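Uncharacterized peptidase Lmo0363 (PDB 3L4E) probably cleaves peptide bonds as a serine peptidase of the S51 (peptidase E-like) family, although it remains uncharacterized. Local coordinates at residues K3-T8 / I193-K198; L7-K12 / I187-A192; G27-F32 / R78-I83; G122-S127 / T158-N163. All coordinates share one frame; numbering follows the deposited sequence.

Contacts 1 and 2 follow each other along the same two strands, 4-8 and 191-196. They share Leu-7 and Thr-8, and their centres are about 13 Å apart. Together they tie the start of the chain to a strand near its end, and contacts 3 and 4 fall between in sequence, in that order. Contact 3 belongs to the same mixed sheet, about 17 Å centre to centre from contact 1. Contact 4 joins helix 121-124 to strand 157-159 and its loop, about 9 Å centre to centre from contact 2. It touches contacts 1 and 2, and Asn-189 meets His-161 there. Contact 4 holds His-161, and contacts 2 and 4 both lie close to Ser-120, its likely charge relay partner, whereas contact 3 lies away from this site.

Contact 1 (K3-T8 / I193-K198)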
loop_
_atom_site.group_PDB
_atom_site.type_symbol
_atom_site.label_atom_id
_atom_site.label_comp_id
_atom_site.label_asym_id
_atom_site.label_seq_id
_atom_site.Cartn_x
_atom_site.Cartn_y
_atom_site.Cartn_z
ATOM N N LYS A 3 -4.928 -10.606 10.095
ATOM C CA LYS A 3 -4.950 -9.432 9.238
ATOM C C LYS A 3 -4.339 -8.229 9.958
ATOM O O LYS A 3 -5.012 -7.531 10.718
ATOM C CB LYS A 3 -6.377 -9.119 8.790
ATOM C CG LYS A 3 -6.451 -8.190 7.592
ATOM C CD LYS A 3 -7.842 -7.593 7.439
ATOM C CE LYS A 3 -8.903 -8.649 7.255
ATOM N NZ LYS A 3 -10.245 -8.013 7.275
ATOM N N ASN A 4 -3.056 -8.006 9.713
ATOM C CA ASN A 4 -2.321 -6.899 10.315
ATOM C C ASN A 4 -1.903 -5.937 9.215
ATOM O O ASN A 4 -1.005 -6.243 8.432
ATOM C CB ASN A 4 -1.086 -7.427 11.045
ATOM C CG ASN A 4 -1.438 -8.383 12.165
ATOM O OD1 ASN A 4 -1.840 -7.964 13.242
ATOM N ND2 ASN A 4 -1.297 -9.676 11.909
ATOM N N LEU A 5 -2.566 -4.783 9.145
ATOM C CA LEU A 5 -2.337 -3.822 8.079
ATOM C C LEU A 5 -2.149 -2.435 8.656
ATOM O O LEU A 5 -2.820 -2.064 9.620
ATOM C CB LEU A 5 -3.529 -3.776 7.119
ATOM C CG LEU A 5 -4.247 -5.074 6.743
ATOM C CD1 LEU A 5 -5.475 -4.761 5.884
ATOM C CD2 LEU A 5 -3.306 -6.019 6.027
ATOM N N PHE A 6 -1.247 -1.670 8.050
ATOM C CA PHE A 6 -1.079 -0.257 8.369
ATOM C C PHE A 6 -1.241 0.489 7.056
ATOM O O PHE A 6 -0.422 0.316 6.156
ATOM C CB PHE A 6 0.322 -0.039 8.947
ATOM C CG PHE A 6 0.637 1.386 9.303
ATOM C CD1 PHE A 6 0.384 1.867 10.585
ATOM C CD2 PHE A 6 1.206 2.244 8.370
ATOM C CE1 PHE A 6 0.697 3.175 10.933
ATOM C CE2 PHE A 6 1.518 3.564 8.712
ATOM C CZ PHE A 6 1.261 4.024 9.991
ATOM N N LEU A 7 -2.310 1.278 6.928
ATOM C CA LEU A 7 -2.597 1.972 5.672
ATOM C C LEU A 7 -2.362 3.473 5.822
ATOM O O LEU A 7 -2.722 4.066 6.835
ATOM C CB LEU A 7 -4.034 1.692 5.208
ATOM C CG LEU A 7 -4.437 0.216 5.158
ATOM C CD1 LEU A 7 -5.885 0.037 4.649
ATOM C CD2 LEU A 7 -3.460 -0.561 4.286
ATOM N N THR A 8 -1.767 4.085 4.806
ATOM C CA THR A 8 -1.355 5.477 4.893
ATOM C C THR A 8 -1.433 6.138 3.515
ATOM O O THR A 8 -1.413 5.445 2.499
ATOM C CB THR A 8 0.095 5.567 5.475
ATOM O OG1 THR A 8 0.553 6.924 5.462
ATOM C CG2 THR A 8 1.059 4.723 4.660
ATOM N N ILE A 193 -4.497 4.200 9.046
ATOM C CA ILE A 193 -5.495 3.249 9.528
ATOM C C ILE A 193 -4.762 2.042 10.106
ATOM O O ILE A 193 -3.972 1.387 9.398
ATOM C CB ILE A 193 -6.463 2.772 8.416
ATOM C CG1 ILE A 193 -6.974 3.955 7.582
ATOM C CG2 ILE A 193 -7.629 2.003 9.038
ATOM C CD1 ILE A 193 -7.745 3.536 6.339
ATOM N N PHE A 194 -5.003 1.787 11.392
ATOM C CA PHE A 194 -4.450 0.646 12.107
ATOM C C PHE A 194 -5.448 -0.490 11.974
ATOM O O PHE A 194 -6.607 -0.355 12.398
ATOM C CB PHE A 194 -4.342 0.932 13.611
ATOM C CG PHE A 194 -3.306 1.963 14.007
ATOM C CD1 PHE A 194 -2.651 2.751 13.082
ATOM C CD2 PHE A 194 -3.016 2.148 15.353
ATOM C CE1 PHE A 194 -1.712 3.691 13.496
ATOM C CE2 PHE A 194 -2.087 3.080 15.762
ATOM C CZ PHE A 194 -1.434 3.849 14.829
ATOM N N ILE A 195 -5.011 -1.608 11.413
ATOM C CA ILE A 195 -5.882 -2.770 11.290
ATOM C C ILE A 195 -5.259 -4.005 11.932
ATOM O O ILE A 195 -4.196 -4.473 11.517
ATOM C CB ILE A 195 -6.250 -3.054 9.821
ATOM C CG1 ILE A 195 -7.033 -1.870 9.252
ATOM C CG2 ILE A 195 -7.070 -4.341 9.723
ATOM C CD1 ILE A 195 -7.031 -1.768 7.751
ATOM N N ARG A 196 -5.929 -4.502 12.967
ATOM C CA ARG A 196 -5.553 -5.731 13.650
ATOM C C ARG A 196 -6.788 -6.625 13.710
ATOM O O ARG A 196 -7.640 -6.476 14.592
ATOM C CB ARG A 196 -5.048 -5.435 15.065
ATOM C CG ARG A 196 -3.822 -4.522 15.128
ATOM C CD ARG A 196 -2.529 -5.308 14.951
ATOM N NE ARG A 196 -1.337 -4.532 15.313
ATOM C CZ ARG A 196 -0.109 -4.818 14.892
ATOM N NH1 ARG A 196 0.088 -5.860 14.092
ATOM N NH2 ARG A 196 0.921 -4.069 15.266
ATOM N N GLY A 197 -6.896 -7.532 12.751
ATOM C CA GLY A 197 -8.088 -8.347 12.621
ATOM C C GLY A 197 -9.302 -7.489 12.321
ATOM O O GLY A 197 -9.304 -6.717 11.359
ATOM N N LYS A 198 -10.332 -7.623 13.153
ATOM C CA LYS A 198 -11.547 -6.835 13.002
ATOM C C LYS A 198 -11.419 -5.451 13.630
ATOM O O LYS A 198 -12.322 -4.629 13.501
ATOM C CB LYS A 198 -12.748 -7.565 13.610
ATOM C CG LYS A 198 -13.175 -8.811 12.855
ATOM C CD LYS A 198 -14.419 -9.426 13.481
ATOM C CE LYS A 198 -14.790 -10.739 12.811
ATOM N NZ LYS A 198 -16.035 -11.323 13.392
HETATM O O HOH W 1 -11.005 -5.606 9.228
#
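Leu-5 with Ile-195 and Leu-7 with Ile-193 are the hydrogen-bonded pairs of an antiparallel ladder. The ladder joins strand 4-8 to strand 191-196, and the axes of 4-8 and 193-196 approach to 4.8 Å. Each pair makes two backbone bonds, as in Ile-193 N to Leu-7 O at 2.8 Å. Gly-197 N adds one more bond, to Lys-3 O, just past the strands. Asn-4 with Arg-196 and Phe-6 with Phe-194 are the non-hydrogen-bonded pairs.

The polar side chains meet at one end. Arg-196 NH1 donates to Asn-4 OD1 at 3.0 Å, and the bond is nearly straight. OD1 lies at the guanidinium edge, close to its plane. NH1, however, stands above the Asn-4 amide plane, and the two planes are 68° apart. Arg-196 bends at chi2 (-85°), which brings CD to 3.2 Å from Asn-4 OD1. Its NH2 turns to Glu-22 in a salt bridge and to Phe-21 O. Lys-3 NZ reaches Leu-153 O and shares a water with Gly-197 O.

Apolar side chains meet on both faces. On the face of Leu-5, Leu-7, Ile-193 and Ile-195, Ile-195 CD1 touches Leu-7 CD1 at 3.8 Å and Leu-5 CD1 at 3.9 Å. On the other face the rings of Phe-6 and Phe-194 lie side by side, pointing the same way. Their CE1 atoms are 3.6 Å apart, with planes at an oblique 33°.

Strand 4-8 also pairs with parallel strand 115-119, so the sheet turns from parallel to antiparallel here. The backbone bonds set the register, while the Asn-4 bond and the Glu-22 salt bridge should fix the Arg-196 guanidinium at the partly exposed end.

Contact 2 (L7-K12 / I187-A192); sequences LTSSFK and ISNHEA. With SO4 (sulfate ion), chain B.
Ser-9 and Asn-189 meet in a loop-to-turn contact, where strand 4-8 ends and strand 191-196 begins. Two small motifs face each other: an ST turn at Thr-8 and a type I beta turn from Ser-188 to Glu-191. Ser-9 lies close to Ser-120 and Asn-189 to His-161, the charge relay residues inferred by similarity.

In the ST turn, Thr-8 OG1 is anti to its backbone N (chi1 175°) and accepts from Ser-10 N at 3.0 Å. In the beta turn, Glu-191 OE1 accepts from Ser-188 N at 2.8 Å, on the anti side of the carboxylate.

Ser-9 fits against the turn. Its CB is 3.4 Å from Asn-189 ND2. Its OG approaches Ser-188 O at 3.1 Å, a weak bond whose proton is not settled, and is also hydrogen-bonded to His-161 N. Ser-9 O bonds to Ser-120 OG, and Asn-189 ND2 to His-161 ND1. The two segments thus hold backbone and side-chain atoms next to both likely catalytic residues.

A water bridges the motifs. It accepts from Ser-9 N and donates to Asn-189 O and Glu-191 O. Ile-187 CD1 packs on the backbone, 3.9 Å from Thr-8 C. Nearer the strands, Ala-192 CA comes to 3.2 Å from Leu-7 O.

The outer side of the turn holds a sulfate, probably from the crystallisation liquor, which Arg-204 and Asn-164 also bind. His-190 ND1 donates to sulfate O1 at 2.7 Å, and O1 sits at the edge of the imidazole, in its plane.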
loop_
_atom_site.group_PDB
_atom_site.type_symbol
_atom_site.label_atom_id
_atom_site.label_comp_id
_atom_site.label_asym_id
_atom_site.label_seq_id
_atom_site.Cartn_x
_atom_site.Cartn_y
_atom_site.Cartn_z
ATOM N N LEU A 7 -2.310 1.278 6.928
ATOM C CA LEU A 7 -2.597 1.972 5.672
ATOM C C LEU A 7 -2.362 3.473 5.822
ATOM O O LEU A 7 -2.722 4.066 6.835
ATOM C CB LEU A 7 -4.034 1.692 5.208
ATOM C CG LEU A 7 -4.437 0.216 5.158
ATOM C CD1 LEU A 7 -5.885 0.037 4.649
ATOM C CD2 LEU A 7 -3.460 -0.561 4.286
ATOM N N THR A 8 -1.767 4.085 4.806
ATOM C CA THR A 8 -1.355 5.477 4.893
ATOM C C THR A 8 -1.433 6.138 3.515
ATOM O O THR A 8 -1.413 5.445 2.499
ATOM C CB THR A 8 0.095 5.567 5.475
ATOM O OG1 THR A 8 0.553 6.924 5.462
ATOM C CG2 THR A 8 1.059 4.723 4.660
ATOM N N SER A 9 -1.530 7.466 3.484
ATOM C CA SER A 9 -1.417 8.232 2.239
ATOM C C SER A 9 0.037 8.561 1.940
ATOM O O SER A 9 0.419 8.780 0.789
ATOM C CB SER A 9 -2.183 9.554 2.341
ATOM O OG SER A 9 -3.539 9.366 2.675
ATOM N N SER A 10 0.844 8.613 2.997
ATOM C CA SER A 10 2.195 9.145 2.914
ATOM C C SER A 10 2.979 8.649 4.114
ATOM O O SER A 10 2.888 9.221 5.197
ATOM C CB SER A 10 2.146 10.677 2.907
ATOM O OG SER A 10 3.444 11.248 2.967
ATOM N N PHE A 11 3.724 7.561 3.937
ATOM C CA PHE A 11 4.369 6.929 5.077
ATOM C C PHE A 11 5.278 7.915 5.812
ATOM O O PHE A 11 5.310 7.937 7.036
ATOM C CB PHE A 11 5.128 5.653 4.673
ATOM C CG PHE A 11 5.714 4.905 5.846
ATOM C CD1 PHE A 11 4.909 4.100 6.633
ATOM C CD2 PHE A 11 7.057 5.034 6.179
ATOM C CE1 PHE A 11 5.423 3.421 7.733
ATOM C CE2 PHE A 11 7.590 4.357 7.276
ATOM C CZ PHE A 11 6.772 3.550 8.059
ATOM N N LYS A 12 5.989 8.750 5.062
ATOM C CA LYS A 12 6.940 9.661 5.678
ATOM C C LYS A 12 6.254 10.688 6.580
ATOM O O LYS A 12 6.905 11.295 7.425
ATOM C CB LYS A 12 7.826 10.339 4.622
ATOM C CG LYS A 12 7.102 11.257 3.656
ATOM C CD LYS A 12 6.981 12.666 4.194
ATOM C CE LYS A 12 6.462 13.624 3.127
ATOM N NZ LYS A 12 6.440 15.039 3.610
ATOM N N ILE A 187 -8.826 9.029 4.079
ATOM C CA ILE A 187 -7.717 9.375 4.980
ATOM C C ILE A 187 -6.825 10.453 4.370
ATOM O O ILE A 187 -6.489 10.410 3.186
ATOM C CB ILE A 187 -6.849 8.154 5.398
ATOM C CG1 ILE A 187 -6.314 7.394 4.176
ATOM C CG2 ILE A 187 -7.622 7.241 6.345
ATOM C CD1 ILE A 187 -5.216 6.377 4.497
ATOM N N SER A 188 -6.459 11.431 5.189
ATOM C CA SER A 188 -5.592 12.522 4.765
ATOM C C SER A 188 -4.118 12.127 4.843
ATOM O O SER A 188 -3.784 11.013 5.252
ATOM C CB SER A 188 -5.837 13.750 5.641
ATOM O OG SER A 188 -5.495 13.479 6.994
ATOM N N ASN A 189 -3.235 13.042 4.453
ATOM C CA ASN A 189 -1.797 12.766 4.476
ATOM C C ASN A 189 -1.235 12.454 5.863
ATOM O O ASN A 189 -0.251 11.723 5.992
ATOM C CB ASN A 189 -1.009 13.914 3.849
ATOM C CG ASN A 189 -1.148 13.963 2.346
ATOM O OD1 ASN A 189 -1.025 15.029 1.736
ATOM N ND2 ASN A 189 -1.415 12.814 1.735
ATOM N N HIS A 190 -1.854 12.997 6.903
ATOM C CA HIS A 190 -1.351 12.751 8.254
ATOM C C HIS A 190 -2.223 11.796 9.064
ATOM O O HIS A 190 -2.143 11.756 10.290
ATOM C CB HIS A 190 -1.104 14.068 8.984
ATOM C CG HIS A 190 -0.013 14.885 8.368
ATOM N ND1 HIS A 190 -0.227 15.724 7.296
ATOM C CD2 HIS A 190 1.308 14.964 8.650
ATOM C CE1 HIS A 190 0.912 16.302 6.958
ATOM N NE2 HIS A 190 1.858 15.862 7.768
ATOM N N GLU A 191 -3.037 11.012 8.362
ATOM C CA GLU A 191 -3.825 9.950 8.983
ATOM C C GLU A 191 -3.302 8.578 8.570
ATOM O O GLU A 191 -2.779 8.401 7.471
ATOM C CB GLU A 191 -5.308 10.056 8.584
ATOM C CG GLU A 191 -6.124 11.082 9.380
ATOM C CD GLU A 191 -7.561 11.207 8.876
ATOM O OE1 GLU A 191 -7.771 11.063 7.652
ATOM O OE2 GLU A 191 -8.473 11.458 9.696
ATOM N N ALA A 192 -3.445 7.604 9.462
ATOM C CA ALA A 192 -3.159 6.218 9.128
ATOM C C ALA A 192 -4.305 5.369 9.647
ATOM O O ALA A 192 -5.022 5.784 10.563
ATOM C CB ALA A 192 -1.832 5.778 9.731
HETATM S S SO4 B . -3.800 16.496 7.184
HETATM O O1 SO4 B . -2.737 16.015 6.303
HETATM O O2 SO4 B . -3.266 17.533 8.066
HETATM O O3 SO4 B . -4.904 17.024 6.391
HETATM O O4 SO4 B . -4.286 15.387 8.001
HETATM O O HOH W 2 -0.887 9.065 5.775
#

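Contact 3 (G27-F32 / R78-I83); sequences GKTVTF and RKNDFI
Val-30 with Phe-82 and Thr-31 with Ile-83 are paired in the parallel part of the mixed sheet of this alpha/beta fold, where strand 29-33 lies beside strand 82-85. Thr-31 N donates to Phe-82 O at 2.9 Å.

Ahead of the ladder, Asn-80 and Asp-81 meet Thr-29. Thr-29 N donates to the anti lone pair of Asp-81 OD2 at 2.9 Å. In return, Asp-81 N donates to Thr-29 OG1 at 3.1 Å, and Phe-82 N to Thr-29 O. Thr-29 OG1 lies between its own backbone N and carbonyl carbon (chi1 52°), within reach of Asp-81 N.

Asn-80 crosses Thr-31 at about a right angle. Its ND2 donates to Thr-31 OG1 at 3.0 Å, and that oxygen lies near the amide plane. Its OD1 accepts from Lys-79 NZ at 2.7 Å. These bonds should fix the rotation of the amide.

On the sheet face of Val-30 and Phe-82, Val-30 CG2 meets Phe-82 CD2 at 3.9 Å. Lys-28 CD neighbours the same ring, 3.7 Å from Phe-82 CZ.

Asn-80 and Asp-81 link helix 70-79 to strand 82-85. The helix packs on Thr-31 and Ile-83. Strand 59-62 flanks strand 29-33 on its other side; its Glu-61 accepts a hydrogen bond from Asn-80 ND2 and forms a salt bridge with Lys-79 NZ.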
loop_
_atom_site.group_PDB
_atom_site.type_symbol
_atom_site.label_atom_id
_atom_site.label_comp_id
_atom_site.label_asym_id
_atom_site.label_seq_id
_atom_site.Cartn_x
_atom_site.Cartn_y
_atom_site.Cartn_z
ATOM N N GLY A 27 16.309 -4.337 13.436
ATOM C CA GLY A 27 16.798 -5.570 12.847
ATOM C C GLY A 27 15.774 -6.370 12.063
ATOM O O GLY A 27 16.129 -7.361 11.423
ATOM N N LYS A 28 14.507 -5.963 12.112
ATOM C CA LYS A 28 13.489 -6.667 11.343
ATOM C C LYS A 28 13.605 -6.279 9.883
ATOM O O LYS A 28 14.126 -5.215 9.562
ATOM C CB LYS A 28 12.090 -6.401 11.895
ATOM C CG LYS A 28 11.904 -6.951 13.297
ATOM C CD LYS A 28 10.443 -7.069 13.673
ATOM C CE LYS A 28 10.263 -7.974 14.873
ATOM N NZ LYS A 28 8.823 -8.261 15.120
ATOM N N THR A 29 13.120 -7.149 9.001
ATOM C CA THR A 29 13.314 -6.980 7.570
ATOM C C THR A 29 12.015 -6.666 6.842
ATOM O O THR A 29 10.943 -7.121 7.238
ATOM C CB THR A 29 13.907 -8.246 6.957
ATOM O OG1 THR A 29 13.104 -9.371 7.341
ATOM C CG2 THR A 29 15.324 -8.454 7.461
ATOM N N VAL A 30 12.125 -5.896 5.765
ATOM C CA VAL A 30 10.956 -5.447 5.016
ATOM C C VAL A 30 11.118 -5.789 3.540
ATOM O O VAL A 30 12.130 -5.444 2.943
ATOM C CB VAL A 30 10.800 -3.912 5.136
ATOM C CG1 VAL A 30 9.589 -3.407 4.350
ATOM C CG2 VAL A 30 10.706 -3.501 6.594
ATOM N N THR A 31 10.129 -6.472 2.962
ATOM C CA THR A 31 10.025 -6.589 1.513
ATOM C C THR A 31 9.389 -5.296 1.020
ATOM O O THR A 31 8.216 -5.032 1.295
ATOM C CB THR A 31 9.146 -7.785 1.083
ATOM O OG1 THR A 31 9.750 -9.003 1.524
ATOM C CG2 THR A 31 9.015 -7.832 -0.427
ATOM N N PHE A 32 10.175 -4.498 0.304
ATOM C CA PHE A 32 9.809 -3.138 -0.097
ATOM C C PHE A 32 9.494 -3.165 -1.587
ATOM O O PHE A 32 10.384 -3.403 -2.404
ATOM C CB PHE A 32 11.014 -2.227 0.207
ATOM C CG PHE A 32 10.814 -0.770 -0.091
ATOM C CD1 PHE A 32 10.253 0.074 0.854
ATOM C CD2 PHE A 32 11.267 -0.224 -1.292
ATOM C CE1 PHE A 32 10.109 1.444 0.598
ATOM C CE2 PHE A 32 11.116 1.134 -1.560
ATOM C CZ PHE A 32 10.539 1.970 -0.611
ATOM N N ARG A 78 8.222 -14.599 1.693
ATOM C CA ARG A 78 8.233 -15.581 2.774
ATOM C C ARG A 78 9.283 -15.277 3.838
ATOM O O ARG A 78 9.052 -15.485 5.030
ATOM C CB ARG A 78 8.454 -16.986 2.215
ATOM C CG ARG A 78 7.337 -17.447 1.309
ATOM C CD ARG A 78 7.469 -18.914 0.952
ATOM N NE ARG A 78 6.167 -19.490 0.637
ATOM C CZ ARG A 78 5.341 -19.991 1.549
ATOM N NH1 ARG A 78 5.688 -19.992 2.830
ATOM N NH2 ARG A 78 4.171 -20.488 1.183
ATOM N N LYS A 79 10.433 -14.778 3.401
ATOM C CA LYS A 79 11.569 -14.582 4.293
ATOM C C LYS A 79 11.403 -13.393 5.232
ATOM O O LYS A 79 11.645 -13.501 6.435
ATOM C CB LYS A 79 12.855 -14.404 3.483
ATOM C CG LYS A 79 14.094 -14.201 4.341
ATOM C CD LYS A 79 15.357 -14.139 3.496
ATOM C CE LYS A 79 15.541 -12.772 2.859
ATOM N NZ LYS A 79 15.862 -11.731 3.878
ATOM N N ASN A 80 10.999 -12.257 4.680
ATOM C CA ASN A 80 11.032 -11.010 5.435
ATOM C C ASN A 80 9.824 -10.799 6.340
ATOM O O ASN A 80 8.743 -11.347 6.104
ATOM C CB ASN A 80 11.263 -9.824 4.497
ATOM C CG ASN A 80 12.567 -9.957 3.718
ATOM O OD1 ASN A 80 13.586 -10.386 4.262
ATOM N ND2 ASN A 80 12.535 -9.608 2.443
ATOM N N ASP A 81 10.030 -10.006 7.385
ATOM C CA ASP A 81 9.043 -9.831 8.437
ATOM C C ASP A 81 7.827 -9.038 7.995
ATOM O O ASP A 81 6.697 -9.369 8.369
ATOM C CB ASP A 81 9.693 -9.148 9.635
ATOM C CG ASP A 81 10.823 -9.968 10.220
ATOM O OD1 ASP A 81 10.569 -11.120 10.616
ATOM O OD2 ASP A 81 11.962 -9.470 10.271
ATOM N N PHE A 82 8.060 -7.991 7.205
ATOM C CA PHE A 82 6.998 -7.075 6.797
ATOM C C PHE A 82 6.927 -6.971 5.288
ATOM O O PHE A 82 7.898 -7.273 4.599
ATOM C CB PHE A 82 7.241 -5.667 7.349
ATOM C CG PHE A 82 7.433 -5.611 8.840
ATOM C CD1 PHE A 82 6.806 -6.515 9.675
ATOM C CD2 PHE A 82 8.235 -4.635 9.405
ATOM C CE1 PHE A 82 6.984 -6.452 11.040
ATOM C CE2 PHE A 82 8.415 -4.567 10.772
ATOM C CZ PHE A 82 7.791 -5.475 11.590
ATOM N N ILE A 83 5.769 -6.544 4.786
ATOM C CA ILE A 83 5.594 -6.224 3.375
ATOM C C ILE A 83 5.225 -4.745 3.288
ATOM O O ILE A 83 4.332 -4.297 3.996
ATOM C CB ILE A 83 4.462 -7.076 2.737
ATOM C CG1 ILE A 83 4.764 -8.574 2.874
ATOM C CG2 ILE A 83 4.259 -6.705 1.259
ATOM C CD1 ILE A 83 3.546 -9.471 2.662
HETATM O O HOH W 3 14.046 -12.037 7.516
HETATM O O HOH W 4 7.921 -10.126 3.192
#

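Contact 4 (G122-S127 / T158-N163)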
loop_
_atom_site.group_PDB
_atom_site.type_symbol
_atom_site.label_atom_id
_atom_site.label_comp_id
_atom_site.label_asym_id
_atom_site.label_seq_id
_atom_site.Cartn_x
_atom_site.Cartn_y
_atom_site.Cartn_z
ATOM N N GLY A 122 -0.758 1.414 -2.540
ATOM C CA GLY A 122 -0.622 0.191 -1.763
ATOM C C GLY A 122 -1.740 0.012 -0.749
ATOM O O GLY A 122 -2.043 -1.113 -0.339
ATOM N N ALA A 123 -2.356 1.119 -0.339
ATOM C CA ALA A 123 -3.578 1.056 0.468
ATOM C C ALA A 123 -4.811 0.804 -0.397
ATOM O O ALA A 123 -5.708 0.048 -0.015
ATOM C CB ALA A 123 -3.769 2.345 1.268
ATOM N N VAL A 124 -4.868 1.451 -1.556
ATOM C CA VAL A 124 -6.034 1.316 -2.414
ATOM C C VAL A 124 -6.259 -0.151 -2.811
ATOM O O VAL A 124 -7.409 -0.609 -2.867
ATOM C CB VAL A 124 -5.938 2.240 -3.656
ATOM C CG1 VAL A 124 -7.073 1.966 -4.645
ATOM C CG2 VAL A 124 -5.948 3.699 -3.230
ATOM N N ILE A 125 -5.182 -0.897 -3.076
ATOM C CA ILE A 125 -5.361 -2.297 -3.501
ATOM C C ILE A 125 -5.887 -3.240 -2.409
ATOM O O ILE A 125 -6.205 -4.399 -2.697
ATOM C CB ILE A 125 -4.089 -2.919 -4.163
ATOM C CG1 ILE A 125 -2.929 -2.983 -3.171
ATOM C CG2 ILE A 125 -3.698 -2.164 -5.421
ATOM C CD1 ILE A 125 -1.789 -3.864 -3.668
ATOM N N THR A 126 -5.992 -2.764 -1.168
ATOM C CA THR A 126 -6.616 -3.579 -0.118
ATOM C C THR A 126 -8.143 -3.610 -0.247
ATOM O O THR A 126 -8.797 -4.458 0.351
ATOM C CB THR A 126 -6.259 -3.111 1.311
ATOM O OG1 THR A 126 -6.829 -1.818 1.558
ATOM C CG2 THR A 126 -4.754 -3.060 1.522
ATOM N N SER A 127 -8.698 -2.690 -1.033
ATOM C CA SER A 127 -10.145 -2.606 -1.241
ATOM C C SER A 127 -10.670 -3.732 -2.124
ATOM O O SER A 127 -9.896 -4.477 -2.724
ATOM C CB SER A 127 -10.497 -1.272 -1.892
ATOM O OG SER A 127 -10.084 -1.253 -3.251
ATOM N N THR A 158 -10.196 2.611 0.645
ATOM C CA THR A 158 -9.361 3.681 1.172
ATOM C C THR A 158 -9.112 4.746 0.115
ATOM O O THR A 158 -8.744 4.437 -1.018
ATOM C CB THR A 158 -8.027 3.136 1.695
ATOM O OG1 THR A 158 -8.286 2.117 2.669
ATOM C CG2 THR A 158 -7.191 4.243 2.318
ATOM N N LEU A 159 -9.325 6.000 0.495
ATOM C CA LEU A 159 -9.137 7.128 -0.412
ATOM C C LEU A 159 -8.039 8.033 0.136
ATOM O O LEU A 159 -8.275 8.815 1.051
ATOM C CB LEU A 159 -10.442 7.900 -0.574
ATOM C CG LEU A 159 -10.409 9.077 -1.544
ATOM C CD1 LEU A 159 -10.002 8.618 -2.938
ATOM C CD2 LEU A 159 -11.771 9.744 -1.574
ATOM N N PRO A 160 -6.825 7.920 -0.417
ATOM C CA PRO A 160 -5.692 8.641 0.176
ATOM C C PRO A 160 -5.607 10.091 -0.283
ATOM O O PRO A 160 -6.238 10.485 -1.276
ATOM C CB PRO A 160 -4.481 7.852 -0.327
ATOM C CG PRO A 160 -4.925 7.329 -1.658
ATOM C CD PRO A 160 -6.414 7.060 -1.543
ATOM N N HIS A 161 -4.821 10.869 0.456
ATOM C CA HIS A 161 -4.675 12.304 0.231
ATOM C C HIS A 161 -6.014 13.042 0.344
ATOM O O HIS A 161 -6.208 14.053 -0.324
ATOM C CB HIS A 161 -4.033 12.599 -1.136
ATOM C CG HIS A 161 -2.844 11.743 -1.465
ATOM N ND1 HIS A 161 -1.690 11.742 -0.710
ATOM C CD2 HIS A 161 -2.622 10.884 -2.488
ATOM C CE1 HIS A 161 -0.815 10.909 -1.245
ATOM N NE2 HIS A 161 -1.355 10.374 -2.326
ATOM N N TYR A 162 -6.930 12.549 1.180
ATOM C CA TYR A 162 -8.288 13.117 1.233
ATOM C C TYR A 162 -8.306 14.591 1.616
ATOM O O TYR A 162 -7.756 14.985 2.647
ATOM C CB TYR A 162 -9.215 12.330 2.169
ATOM C CG TYR A 162 -10.621 12.908 2.216
ATOM C CD1 TYR A 162 -11.515 12.696 1.171
ATOM C CD2 TYR A 162 -11.049 13.676 3.294
ATOM C CE1 TYR A 162 -12.795 13.226 1.204
ATOM C CE2 TYR A 162 -12.331 14.209 3.336
ATOM C CZ TYR A 162 -13.201 13.980 2.291
ATOM O OH TYR A 162 -14.476 14.511 2.320
ATOM N N ASN A 163 -8.963 15.390 0.782
ATOM C CA ASN A 163 -9.049 16.836 0.981
ATOM C C ASN A 163 -7.667 17.461 1.170
ATOM O O ASN A 163 -7.528 18.522 1.781
ATOM C CB ASN A 163 -9.966 17.176 2.157
ATOM C CG ASN A 163 -10.580 18.556 2.034
ATOM O OD1 ASN A 163 -10.775 19.065 0.930
ATOM N ND2 ASN A 163 -10.893 19.167 3.172
HETATM O O HOH W 5 -9.202 -0.194 1.329
#
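Pro-160 meets Val-124 through one part of its ring and His-161 through another. Its CD lies 3.8 Å from Val-124 CG2, and the two side chains cross at about a right angle. Its CB sits 4.1 Å above one face of the His-161 imidazole, offset toward the rim. The ring of Phe-167 also stacks on this imidazole, and Asn-189 ND2 is hydrogen-bonded to its ND1.

With chi1 at 173°, Val-124 CG2 is anti to the carbonyl carbon. This branch does the touching and also comes to 3.6 Å from Thr-158 O. Beside it, Ala-123 CB packs on Thr-158 CG2 at 4.1 Å.

Helix 121-124 follows Ser-120 in a GxSxG sequence that fits a nucleophile elbow. Strand 157-159 leads to His-161, the probable charge relay partner of Ser-120. The contact therefore packs the chain just after one likely catalytic residue against the chain just before the other.

The helix runs into a type I turn from Val-124 to Ser-127. Thr-126 OG1 donates to Ala-123 O at 2.7 Å, in the carbonyl plane. Ser-127 OG donates to Val-124 O at 2.8 Å, nearly along the C=O axis. A water donates to Thr-126 OG1 and accepts from Thr-158 N at 3.1 Å.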